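PDB 5TZJ: glycosyl transferase from Staphylococcus aureus, which belongs to the family 2 glycosyl transferases and holds uridine-diphosphate-N-acetylglucosamine in a pocket of its nucleotide-binding, GT-A-type domain. Local coordinates for residues I6-N11 / F89-D94; N11-I16 / S42-L47; T141-R146 / D243-E248; R146-L151 / F181-Y186. All blocks are in the same frame, centred on the assembly; numbering follows the deposited sequence.

Contact 1: I6-N11 / F89-D94; sequences IVPTYN and FVDSDD. With UD1 (uridine-diphosphate-N-acetylglucosamine), chain C.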
# COMPACT_ATOMS: atom_id res chain seq x y z
N ILE A 6 6.30 -5.14 14.65
CA ILE A 6 5.55 -3.96 15.09
C ILE A 6 4.06 -4.22 14.87
O ILE A 6 3.62 -4.49 13.75
CB ILE A 6 6.03 -2.70 14.36
CG1 ILE A 6 7.41 -2.29 14.92
CG2 ILE A 6 4.96 -1.56 14.45
CD1 ILE A 6 8.11 -1.19 14.16
N VAL A 7 3.27 -4.08 15.94
CA VAL A 7 1.85 -4.43 15.99
C VAL A 7 1.08 -3.24 16.52
O VAL A 7 1.13 -2.97 17.73
CB VAL A 7 1.60 -5.65 16.90
CG1 VAL A 7 0.09 -6.01 16.90
CG2 VAL A 7 2.48 -6.82 16.47
N PRO A 8 0.36 -2.50 15.69
CA PRO A 8 -0.58 -1.50 16.23
C PRO A 8 -1.85 -2.22 16.65
O PRO A 8 -2.35 -3.07 15.91
CB PRO A 8 -0.83 -0.55 15.05
CG PRO A 8 -0.66 -1.52 13.73
CD PRO A 8 0.38 -2.59 14.23
N THR A 9 -2.39 -1.90 17.83
CA THR A 9 -3.64 -2.54 18.25
C THR A 9 -4.74 -1.51 18.51
O THR A 9 -4.46 -0.37 18.93
CB THR A 9 -3.45 -3.40 19.51
OG1 THR A 9 -3.05 -2.56 20.61
CG2 THR A 9 -2.37 -4.47 19.29
N TYR A 10 -6.00 -1.93 18.31
CA TYR A 10 -7.17 -1.06 18.59
C TYR A 10 -8.38 -1.95 18.82
O TYR A 10 -8.96 -2.46 17.86
CB TYR A 10 -7.45 -0.06 17.49
CG TYR A 10 -8.61 0.89 17.89
CD1 TYR A 10 -8.67 1.43 19.18
CD2 TYR A 10 -9.64 1.20 17.01
CE1 TYR A 10 -9.70 2.26 19.57
CE2 TYR A 10 -10.69 2.06 17.39
CZ TYR A 10 -10.70 2.57 18.67
OH TYR A 10 -11.71 3.41 19.08
N ASN A 11 -8.77 -2.14 20.10
CA ASN A 11 -9.92 -2.98 20.45
C ASN A 11 -9.80 -4.35 19.76
O ASN A 11 -10.75 -4.87 19.16
CB ASN A 11 -11.23 -2.28 20.11
CG ASN A 11 -11.50 -1.10 21.05
OD1 ASN A 11 -11.00 -1.08 22.19
ND2 ASN A 11 -12.28 -0.12 20.59
N PHE A 89 6.04 -5.36 10.05
CA PHE A 89 4.74 -4.87 10.50
C PHE A 89 3.69 -5.97 10.35
O PHE A 89 3.50 -6.51 9.26
CB PHE A 89 4.31 -3.63 9.71
CG PHE A 89 5.24 -2.47 9.84
CD1 PHE A 89 5.13 -1.56 10.94
CD2 PHE A 89 6.28 -2.30 8.94
CE1 PHE A 89 6.00 -0.49 11.06
CE2 PHE A 89 7.15 -1.22 9.06
CZ PHE A 89 7.02 -0.31 10.12
N VAL A 90 3.02 -6.30 11.44
CA VAL A 90 1.92 -7.25 11.40
C VAL A 90 0.71 -6.62 12.05
O VAL A 90 0.80 -6.14 13.19
CB VAL A 90 2.25 -8.55 12.14
CG1 VAL A 90 1.11 -9.56 11.89
CG2 VAL A 90 3.59 -9.05 11.69
N ASP A 91 -0.42 -6.69 11.38
CA ASP A 91 -1.65 -6.15 11.94
C ASP A 91 -2.28 -7.11 12.94
O ASP A 91 -2.06 -8.33 12.90
CB ASP A 91 -2.63 -5.82 10.83
CG ASP A 91 -2.17 -4.65 10.02
OD1 ASP A 91 -1.29 -3.88 10.54
OD2 ASP A 91 -2.67 -4.49 8.90
N SER A 92 -3.03 -6.51 13.87
CA SER A 92 -3.43 -7.22 15.08
C SER A 92 -4.33 -8.42 14.80
O SER A 92 -4.40 -9.33 15.63
CB SER A 92 -4.11 -6.24 16.04
OG SER A 92 -5.28 -5.70 15.47
N ASP A 93 -5.03 -8.42 13.67
CA ASP A 93 -5.93 -9.51 13.29
C ASP A 93 -5.28 -10.49 12.32
O ASP A 93 -5.98 -11.35 11.78
CB ASP A 93 -7.20 -8.92 12.68
CG ASP A 93 -6.90 -7.97 11.52
OD1 ASP A 93 -5.69 -7.69 11.28
OD2 ASP A 93 -7.85 -7.47 10.87
N ASP A 94 -3.97 -10.39 12.09
CA ASP A 94 -3.27 -11.33 11.20
C ASP A 94 -2.33 -12.22 12.03
O ASP A 94 -2.24 -12.10 13.25
CB ASP A 94 -2.51 -10.57 10.11
CG ASP A 94 -3.43 -9.70 9.24
OD1 ASP A 94 -4.63 -10.05 9.14
OD2 ASP A 94 -2.96 -8.67 8.70
C1' UD1 C . -5.30 -3.09 5.52
C2' UD1 C . -3.78 -3.21 5.50
C3' UD1 C . -3.28 -2.51 6.72
C4' UD1 C . -3.48 -1.06 6.48
C5' UD1 C . -4.98 -0.78 6.54
C6' UD1 C . -5.26 0.67 6.27
C7' UD1 C . -3.17 -5.26 4.19
C8' UD1 C . -3.42 -4.47 2.92
N2' UD1 C . -3.37 -4.64 5.48
O1' UD1 C . -5.73 -3.80 6.63
O3' UD1 C . -1.90 -2.86 7.04
O4' UD1 C . -2.78 -0.31 7.46
O5' UD1 C . -5.69 -1.62 5.54
O6' UD1 C . -4.48 1.11 5.19
O7' UD1 C . -2.84 -6.39 4.15
N1 UD1 C . -5.46 0.17 14.10
C2 UD1 C . -4.90 1.20 15.02
N3 UD1 C . -5.67 2.44 15.34
C4 UD1 C . -6.98 2.63 14.72
C5 UD1 C . -7.53 1.61 13.77
C6 UD1 C . -6.75 0.38 13.47
O2 UD1 C . -3.85 1.03 15.51
O4 UD1 C . -7.60 3.62 14.97
C1B UD1 C . -4.66 -0.98 13.78
C2B UD1 C . -5.46 -2.39 13.81
O2' UD1 C . -5.53 -2.87 15.21
C3B UD1 C . -4.76 -3.17 12.99
C4B UD1 C . -4.14 -2.23 11.93
O4B UD1 C . -4.24 -0.82 12.53
O3B UD1 C . -3.59 -3.82 13.69
C5B UD1 C . -4.81 -2.21 10.68
O5B UD1 C . -6.14 -1.83 10.86
PA UD1 C . -7.29 -2.82 10.20
O1A UD1 C . -8.65 -2.45 10.73
O2A UD1 C . -6.94 -4.27 10.48
O3A UD1 C . -7.15 -2.52 8.56
PB UD1 C . -7.22 -3.61 7.32
O1B UD1 C . -7.70 -4.98 7.73
O2B UD1 C . -8.27 -2.95 6.44
O HOH W 1 1.38 -3.29 11.41
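The nucleotide-sugar pocket of this GT-A-type fold is walled where P8, near the end of strand 3-9, meets S92 in the D91-S92-D93 sequence, which has the form of the family's DXD motif. Ribose oxygen O3B of UD1 binds both segments: it donates to P8 O (2.7 Å) and accepts from S92 N at 2.8 Å along an almost straight N-H line (169°). With chi1 at 62°, the S92 hydroxyl sits between its backbone N and carbonyl carbon, turned to the same ribose, and S92 OG hydrogen-bonds O2' of UD1 at 2.9 Å. D91 reaches the N-acetylglucosamine ring instead, its OD2 accepting from UD1 O3' at 2.6 Å, while OD1 forms a salt bridge with R75 that would fix the turn of the carboxylate. At the other end of the contact the backbones run roughly parallel, I6 pairing with F89. V90 N donates to I6 O (3.0 Å), and the side chains of I6 and F89 lie alongside each other, I6 CG2 being 3.5 Å from F89 CD1. Helix 72-81 packs on I6, P8 and F89, whereas L19 of helix 16-24 touches both V7 and V90, so that the paired backbones lie between two helices.

Contact 2: N11-I16 / S42-L47; sequences NSEKYI and STDQTL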
# COMPACT_ATOMS: atom_id res chain seq x y z
N ASN A 11 -8.77 -2.14 20.10
CA ASN A 11 -9.92 -2.98 20.45
C ASN A 11 -9.80 -4.35 19.76
O ASN A 11 -10.75 -4.87 19.16
CB ASN A 11 -11.23 -2.28 20.11
CG ASN A 11 -11.50 -1.10 21.05
OD1 ASN A 11 -11.00 -1.08 22.19
ND2 ASN A 11 -12.28 -0.12 20.59
N SER A 12 -8.62 -4.94 19.90
CA SER A 12 -8.22 -6.16 19.23
C SER A 12 -8.36 -7.38 20.12
O SER A 12 -7.67 -8.38 19.89
CB SER A 12 -6.77 -6.04 18.76
OG SER A 12 -6.56 -4.92 17.92
N GLU A 13 -9.21 -7.32 21.15
CA GLU A 13 -9.18 -8.38 22.15
C GLU A 13 -9.66 -9.73 21.61
O GLU A 13 -9.20 -10.77 22.08
CB GLU A 13 -9.98 -7.98 23.39
CG GLU A 13 -11.40 -8.46 23.41
CD GLU A 13 -12.21 -7.83 24.53
OE1 GLU A 13 -11.62 -7.48 25.59
OE2 GLU A 13 -13.43 -7.64 24.35
N LYS A 14 -10.58 -9.73 20.62
CA LYS A 14 -11.13 -10.99 20.14
C LYS A 14 -10.17 -11.77 19.25
O LYS A 14 -10.38 -12.97 19.03
CB LYS A 14 -12.42 -10.75 19.35
CG LYS A 14 -13.38 -9.77 19.97
CD LYS A 14 -13.99 -10.27 21.27
CE LYS A 14 -14.96 -9.22 21.82
NZ LYS A 14 -15.65 -9.65 23.06
N TYR A 15 -9.11 -11.15 18.73
CA TYR A 15 -8.21 -11.89 17.84
C TYR A 15 -6.73 -11.77 18.18
O TYR A 15 -5.94 -12.53 17.62
CB TYR A 15 -8.41 -11.44 16.38
CG TYR A 15 -8.68 -9.96 16.20
CD1 TYR A 15 -7.64 -9.04 16.17
CD2 TYR A 15 -9.98 -9.47 16.07
CE1 TYR A 15 -7.88 -7.66 16.00
CE2 TYR A 15 -10.24 -8.10 15.91
CZ TYR A 15 -9.19 -7.18 15.87
OH TYR A 15 -9.44 -5.80 15.71
N ILE A 16 -6.33 -10.85 19.07
CA ILE A 16 -4.90 -10.57 19.21
C ILE A 16 -4.13 -11.80 19.66
O ILE A 16 -2.93 -11.91 19.37
CB ILE A 16 -4.68 -9.39 20.19
CG1 ILE A 16 -3.20 -8.98 20.21
CG2 ILE A 16 -5.18 -9.74 21.54
CD1 ILE A 16 -2.74 -8.33 18.90
N SER A 42 -7.23 1.45 23.20
CA SER A 42 -8.31 0.47 23.28
C SER A 42 -9.11 0.66 24.56
O SER A 42 -8.58 1.08 25.60
CB SER A 42 -7.74 -0.95 23.24
OG SER A 42 -7.16 -1.18 21.96
N THR A 43 -10.41 0.34 24.47
CA THR A 43 -11.24 0.28 25.66
C THR A 43 -11.54 -1.14 26.11
O THR A 43 -12.20 -1.32 27.13
CB THR A 43 -12.56 1.02 25.43
OG1 THR A 43 -13.21 0.45 24.27
CG2 THR A 43 -12.30 2.52 25.19
N ASP A 44 -11.08 -2.16 25.38
CA ASP A 44 -11.36 -3.52 25.77
C ASP A 44 -10.15 -4.08 26.51
O ASP A 44 -9.27 -3.33 26.95
CB ASP A 44 -11.75 -4.34 24.53
CG ASP A 44 -10.63 -4.46 23.51
OD1 ASP A 44 -9.52 -3.91 23.72
OD2 ASP A 44 -10.86 -5.10 22.47
N GLN A 45 -10.08 -5.40 26.65
CA GLN A 45 -9.01 -6.06 27.39
C GLN A 45 -7.81 -6.39 26.51
O GLN A 45 -7.03 -7.30 26.87
CB GLN A 45 -9.54 -7.33 28.06
CG GLN A 45 -10.52 -7.08 29.22
CD GLN A 45 -9.87 -6.37 30.40
OE1 GLN A 45 -9.81 -5.13 30.45
NE2 GLN A 45 -9.37 -7.16 31.37
N THR A 46 -7.64 -5.68 25.38
CA THR A 46 -6.51 -5.95 24.50
C THR A 46 -5.20 -5.99 25.29
O THR A 46 -4.42 -6.94 25.15
CB THR A 46 -6.43 -4.90 23.36
OG1 THR A 46 -7.52 -5.07 22.44
CG2 THR A 46 -5.12 -5.04 22.54
N LEU A 47 -4.97 -5.00 26.17
CA LEU A 47 -3.66 -4.88 26.82
C LEU A 47 -3.44 -5.96 27.86
O LEU A 47 -2.30 -6.42 28.05
CB LEU A 47 -3.49 -3.50 27.45
CG LEU A 47 -3.06 -2.35 26.51
CD1 LEU A 47 -2.61 -1.16 27.38
CD2 LEU A 47 -1.98 -2.75 25.56
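The side chains of E13 and D44 run antiparallel side by side, their carboxylate planes 30° apart, at an Asx turn that leads into helix 46-51. Each carboxylate is taken by a backbone N-H across the contact: E13 N donates to D44 OD2 (3.1 Å) and Q45 N, at the helix N-cap position, to E13 OE1 (2.8 Å), both donors standing above the carboxylate plane they meet. Two acids so close should repel, and these N-H groups, with a weak salt bridge from K14 to E13, probably offset part of that. D44 CG lies between its backbone N and carbonyl carbon (chi1 64°), which folds the group back over the helix start. There D44 OD1 accepts T46 N, closing the Asx turn, and T46 OG1 (2.6 Å), both from the same face. The T46 hydroxyl in turn receives a weak bond from S12 N. The side chain of N11 crosses T43 obliquely, and its OD1 takes T43 N at 2.8 Å within the plane of the amide carbonyl. The two loops, which follow strands 3-9 and 33-39, are pinned again where N11 N donates to S42 OG at 2.6 Å, the same hydroxyl being hydrogen-bonded to D39.

Contact 3: T141-R146 / D243-E248; sequences TLLNSR and DQILAE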
# COMPACT_ATOMS: atom_id res chain seq x y z
N THR A 141 13.01 -4.97 -9.09
CA THR A 141 12.92 -3.53 -9.22
C THR A 141 11.47 -3.10 -9.43
O THR A 141 10.58 -3.90 -9.74
CB THR A 141 13.77 -2.99 -10.39
OG1 THR A 141 13.05 -3.12 -11.62
CG2 THR A 141 15.09 -3.78 -10.52
N LEU A 142 11.25 -1.79 -9.23
CA LEU A 142 9.95 -1.20 -9.47
C LEU A 142 9.51 -1.37 -10.90
O LEU A 142 8.30 -1.40 -11.16
CB LEU A 142 9.99 0.29 -9.13
CG LEU A 142 9.87 0.67 -7.66
CD1 LEU A 142 10.19 2.17 -7.44
CD2 LEU A 142 8.47 0.33 -7.14
N LEU A 143 10.45 -1.51 -11.84
CA LEU A 143 10.10 -1.58 -13.25
C LEU A 143 10.21 -2.98 -13.83
O LEU A 143 9.82 -3.18 -14.99
CB LEU A 143 10.99 -0.63 -14.07
CG LEU A 143 10.90 0.87 -13.78
CD1 LEU A 143 11.90 1.63 -14.66
CD2 LEU A 143 9.47 1.36 -13.99
N ASN A 144 10.74 -3.97 -13.12
CA ASN A 144 10.80 -5.28 -13.76
C ASN A 144 9.98 -6.31 -13.00
O ASN A 144 10.12 -7.51 -13.22
CB ASN A 144 12.25 -5.75 -13.97
CG ASN A 144 12.95 -6.17 -12.67
OD1 ASN A 144 12.35 -6.31 -11.58
ND2 ASN A 144 14.26 -6.41 -12.79
N SER A 145 9.12 -5.85 -12.10
CA SER A 145 8.32 -6.75 -11.28
C SER A 145 7.02 -6.03 -10.98
O SER A 145 6.85 -4.85 -11.30
CB SER A 145 9.05 -7.11 -9.99
OG SER A 145 9.01 -5.97 -9.09
N ARG A 146 6.10 -6.74 -10.32
CA ARG A 146 4.83 -6.14 -9.94
C ARG A 146 4.83 -5.68 -8.47
O ARG A 146 3.77 -5.64 -7.86
CB ARG A 146 3.69 -7.14 -10.15
CG ARG A 146 3.75 -7.93 -11.43
CD ARG A 146 2.72 -7.41 -12.42
NE ARG A 146 1.40 -7.37 -11.81
CZ ARG A 146 0.40 -6.67 -12.31
NH1 ARG A 146 0.58 -6.00 -13.45
NH2 ARG A 146 -0.77 -6.63 -11.69
N ASP A 243 9.74 8.82 -14.57
CA ASP A 243 8.49 8.91 -15.32
C ASP A 243 7.87 7.54 -15.45
O ASP A 243 6.65 7.38 -15.31
CB ASP A 243 8.73 9.47 -16.73
CG ASP A 243 8.84 11.00 -16.77
OD1 ASP A 243 8.81 11.67 -15.69
OD2 ASP A 243 8.94 11.55 -17.91
N GLN A 244 8.70 6.53 -15.72
CA GLN A 244 8.20 5.18 -15.92
C GLN A 244 7.62 4.61 -14.63
O GLN A 244 6.59 3.94 -14.67
CB GLN A 244 9.31 4.27 -16.44
CG GLN A 244 9.09 3.85 -17.88
CD GLN A 244 7.75 3.11 -18.08
OE1 GLN A 244 7.22 2.46 -17.15
NE2 GLN A 244 7.19 3.22 -19.27
N ILE A 245 8.27 4.88 -13.49
CA ILE A 245 7.69 4.46 -12.20
C ILE A 245 6.35 5.17 -11.92
O ILE A 245 5.36 4.56 -11.50
CB ILE A 245 8.70 4.66 -11.07
CG1 ILE A 245 9.86 3.66 -11.25
CG2 ILE A 245 8.05 4.56 -9.63
CD1 ILE A 245 11.13 4.17 -10.56
N LEU A 246 6.31 6.48 -12.11
CA LEU A 246 5.03 7.19 -11.95
C LEU A 246 3.95 6.60 -12.85
O LEU A 246 2.82 6.36 -12.39
CB LEU A 246 5.22 8.65 -12.25
CG LEU A 246 4.10 9.63 -11.91
CD1 LEU A 246 3.49 9.40 -10.48
CD2 LEU A 246 4.68 11.07 -11.97
N ALA A 247 4.27 6.33 -14.13
CA ALA A 247 3.27 5.71 -15.01
C ALA A 247 2.78 4.39 -14.45
O ALA A 247 1.58 4.12 -14.45
CB ALA A 247 3.84 5.52 -16.44
N GLU A 248 3.70 3.53 -13.96
CA GLU A 248 3.26 2.25 -13.40
C GLU A 248 2.38 2.47 -12.18
O GLU A 248 1.42 1.70 -11.95
CB GLU A 248 4.45 1.37 -12.97
CG GLU A 248 5.15 0.68 -14.12
CD GLU A 248 4.19 -0.01 -15.12
OE1 GLU A 248 3.23 -0.74 -14.70
OE2 GLU A 248 4.42 0.20 -16.33
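The amide of Q244 meets L143 at its oxygen end, L143 CD2 lying 4.0 Å from Q244 OE1, a van der Waals approach and not a stack. The flat groups of N144 and R146 are engaged on their own side of the contact. The amide of N144 is used from above its carbonyl plane, where T141 N donates to N144 OD1 at 2.9 Å, and the guanidinium of R146 lies against the Y149 ring in a cation-pi pair, with R146 NH2 over the ring centre. What joins the segments is apolar. L143 CG lies anti to its carbonyl carbon (chi1 -62°), which carries the CD2 branch out to the helix, 3.6 Å from I245 CG1; that methyl also rests on Q244 CB (3.8 Å) and, more distantly, on the CG of E248. L142 comes in beside it, its CD1 touching I245 CD1 at 3.8 Å; both leucines stand roughly perpendicular to the isoleucine side chain. The loop keeps its shape by its own bonds: L143 N donates to T141 OG1 in an ST turn, and S145 OG donates to T141 O at 2.7 Å. L142 also leans on Y186 and L187 of helix 177-188, and I245 on I232 of helix 218-233. The whole is a side-on packing of a turn against helix 239-256, and it joins the glycosyl transferase family 2 region to the TarS linker region.

Contact 4: R146-L151 / F181-Y186; sequences RIIYTL and FTMKAY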
# COMPACT_ATOMS: atom_id res chain seq x y z
N ARG A 146 6.10 -6.74 -10.32
CA ARG A 146 4.83 -6.14 -9.94
C ARG A 146 4.83 -5.68 -8.47
O ARG A 146 3.77 -5.64 -7.86
CB ARG A 146 3.69 -7.14 -10.15
CG ARG A 146 3.75 -7.93 -11.43
CD ARG A 146 2.72 -7.41 -12.42
NE ARG A 146 1.40 -7.37 -11.81
CZ ARG A 146 0.40 -6.67 -12.31
NH1 ARG A 146 0.58 -6.00 -13.45
NH2 ARG A 146 -0.77 -6.63 -11.69
N ILE A 147 5.98 -5.35 -7.89
CA ILE A 147 5.95 -4.97 -6.47
C ILE A 147 5.10 -3.73 -6.25
O ILE A 147 4.56 -3.53 -5.16
CB ILE A 147 7.36 -4.75 -5.90
CG1 ILE A 147 8.10 -3.69 -6.72
CG2 ILE A 147 8.11 -6.09 -5.83
CD1 ILE A 147 9.40 -3.21 -6.04
N ILE A 148 4.95 -2.88 -7.27
CA ILE A 148 4.15 -1.69 -7.06
C ILE A 148 2.68 -2.01 -6.83
O ILE A 148 1.94 -1.16 -6.31
CB ILE A 148 4.37 -0.74 -8.26
CG1 ILE A 148 3.96 0.67 -7.89
CG2 ILE A 148 3.55 -1.19 -9.46
CD1 ILE A 148 4.45 1.74 -8.89
N TYR A 149 2.22 -3.20 -7.21
CA TYR A 149 0.86 -3.64 -6.93
C TYR A 149 0.66 -4.10 -5.48
O TYR A 149 -0.48 -4.45 -5.15
CB TYR A 149 0.45 -4.73 -7.91
CG TYR A 149 0.23 -4.08 -9.27
CD1 TYR A 149 1.30 -3.82 -10.12
CD2 TYR A 149 -1.03 -3.65 -9.67
CE1 TYR A 149 1.12 -3.18 -11.36
CE2 TYR A 149 -1.23 -3.00 -10.94
CZ TYR A 149 -0.14 -2.75 -11.75
OH TYR A 149 -0.31 -2.09 -12.96
N THR A 150 1.69 -4.04 -4.62
CA THR A 150 1.52 -4.31 -3.19
C THR A 150 2.27 -3.26 -2.36
O THR A 150 3.50 -3.25 -2.30
CB THR A 150 1.93 -5.75 -2.81
OG1 THR A 150 1.75 -5.93 -1.40
CG2 THR A 150 3.37 -6.08 -3.17
N LEU A 151 1.50 -2.35 -1.74
CA LEU A 151 2.04 -1.24 -0.96
C LEU A 151 1.71 -1.36 0.52
O LEU A 151 2.02 -0.44 1.29
CB LEU A 151 1.53 0.11 -1.53
CG LEU A 151 1.88 0.25 -3.02
CD1 LEU A 151 1.30 1.56 -3.60
CD2 LEU A 151 3.39 0.17 -3.15
N PHE A 181 4.33 5.31 2.54
CA PHE A 181 5.40 4.70 3.32
C PHE A 181 6.16 3.66 2.51
O PHE A 181 7.39 3.70 2.42
CB PHE A 181 4.78 4.05 4.56
CG PHE A 181 5.80 3.28 5.43
CD1 PHE A 181 6.47 3.96 6.46
CD2 PHE A 181 6.03 1.94 5.24
CE1 PHE A 181 7.40 3.29 7.28
CE2 PHE A 181 7.00 1.23 6.06
CZ PHE A 181 7.66 1.92 7.09
N THR A 182 5.45 2.74 1.89
CA THR A 182 6.13 1.67 1.17
C THR A 182 6.72 2.18 -0.14
O THR A 182 7.79 1.72 -0.54
CB THR A 182 5.15 0.52 0.93
OG1 THR A 182 4.82 -0.07 2.21
CG2 THR A 182 5.78 -0.55 -0.03
N MET A 183 6.08 3.16 -0.80
CA MET A 183 6.69 3.71 -2.02
C MET A 183 8.00 4.40 -1.70
O MET A 183 8.99 4.25 -2.44
CB MET A 183 5.72 4.68 -2.73
CG MET A 183 4.72 4.01 -3.63
SD MET A 183 5.43 3.11 -5.06
CE MET A 183 6.67 4.27 -5.63
N LYS A 184 8.03 5.17 -0.60
CA LYS A 184 9.28 5.75 -0.11
C LYS A 184 10.32 4.67 0.17
O LYS A 184 11.50 4.81 -0.19
CB LYS A 184 9.03 6.56 1.18
CG LYS A 184 8.45 7.98 0.99
CD LYS A 184 8.13 8.65 2.36
CE LYS A 184 7.56 10.09 2.23
NZ LYS A 184 7.16 10.74 3.53
N ALA A 185 9.91 3.59 0.83
CA ALA A 185 10.89 2.54 1.14
C ALA A 185 11.39 1.89 -0.15
O ALA A 185 12.58 1.60 -0.29
CB ALA A 185 10.28 1.48 2.06
N TYR A 186 10.48 1.67 -1.11
CA TYR A 186 10.92 1.13 -2.40
C TYR A 186 11.91 2.07 -3.08
O TYR A 186 12.96 1.65 -3.59
CB TYR A 186 9.73 0.90 -3.32
CG TYR A 186 8.83 -0.30 -3.04
CD1 TYR A 186 9.27 -1.39 -2.35
CD2 TYR A 186 7.52 -0.33 -3.55
CE1 TYR A 186 8.41 -2.51 -2.14
CE2 TYR A 186 6.67 -1.42 -3.39
CZ TYR A 186 7.12 -2.52 -2.68
OH TYR A 186 6.25 -3.57 -2.50
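Two hydroxyls of helix 177-188 reach for carbonyls of the neighbouring loop. Y186 OH donates to T150 O at 2.8 Å, arriving nearly along the C=O axis (170°), T150 O lying at the edge of the Y186 ring, near its plane. T182 OG1, one helical turn earlier, donates to L151 O at 3.0 Å from well above the carbonyl plane (56° out of it), and is also hydrogen-bonded to the hydroxyl of Y157. In this buried setting both backbone oxygens therefore find a donor. The aromatic contact is a CH-pi interaction: I147 CD1 stands 3.9 Å from the centroid of the Y186 ring, almost on its normal. That methyl is carried there by a CG1 lodged between the backbone N and carbonyl carbon of I147 (chi1 57°). T182 CG2 lies against the opposite face, offset toward the rim, so the ring is clamped by the loop on one side and its own helix on the other. All this links a 3-10 turn ending at Y149, between strands 139-140 and 156-158 of the GT-A-type domain, to helix 177-188; L117 of strand 115-122 touches I147, T150 and Y186. Purely apolar contacts complete the packing. L151 CD2 touches Y186 CE2 at 3.7 Å, and M183, its chain bent at chi2 and chi3, brings SD to 4.0 Å from I148 CG1 and 4.1 Å from L151 CD2.

From the N terminus, contact 1 opens on strand 3-9 and closes after strand 86-89; contact 2, which shares N11 with it, is nested in that loop and closes at helix 46-51. The two touch, S92 OG meeting S12 OG in a probable hydrogen bond, which ties the pocket wall to the loop before helix 16-24. Further along the chain comes a second nest: contact 3 runs from the loop at 141-146 to helix 239-256, with contact 4 inside it, and R146 is common to both. The pairs follow in series and do not cross. F89 packing on F181 joins contacts 1 and 4, and contact 3, which touches contact 4, reaches helix 239-256 directly.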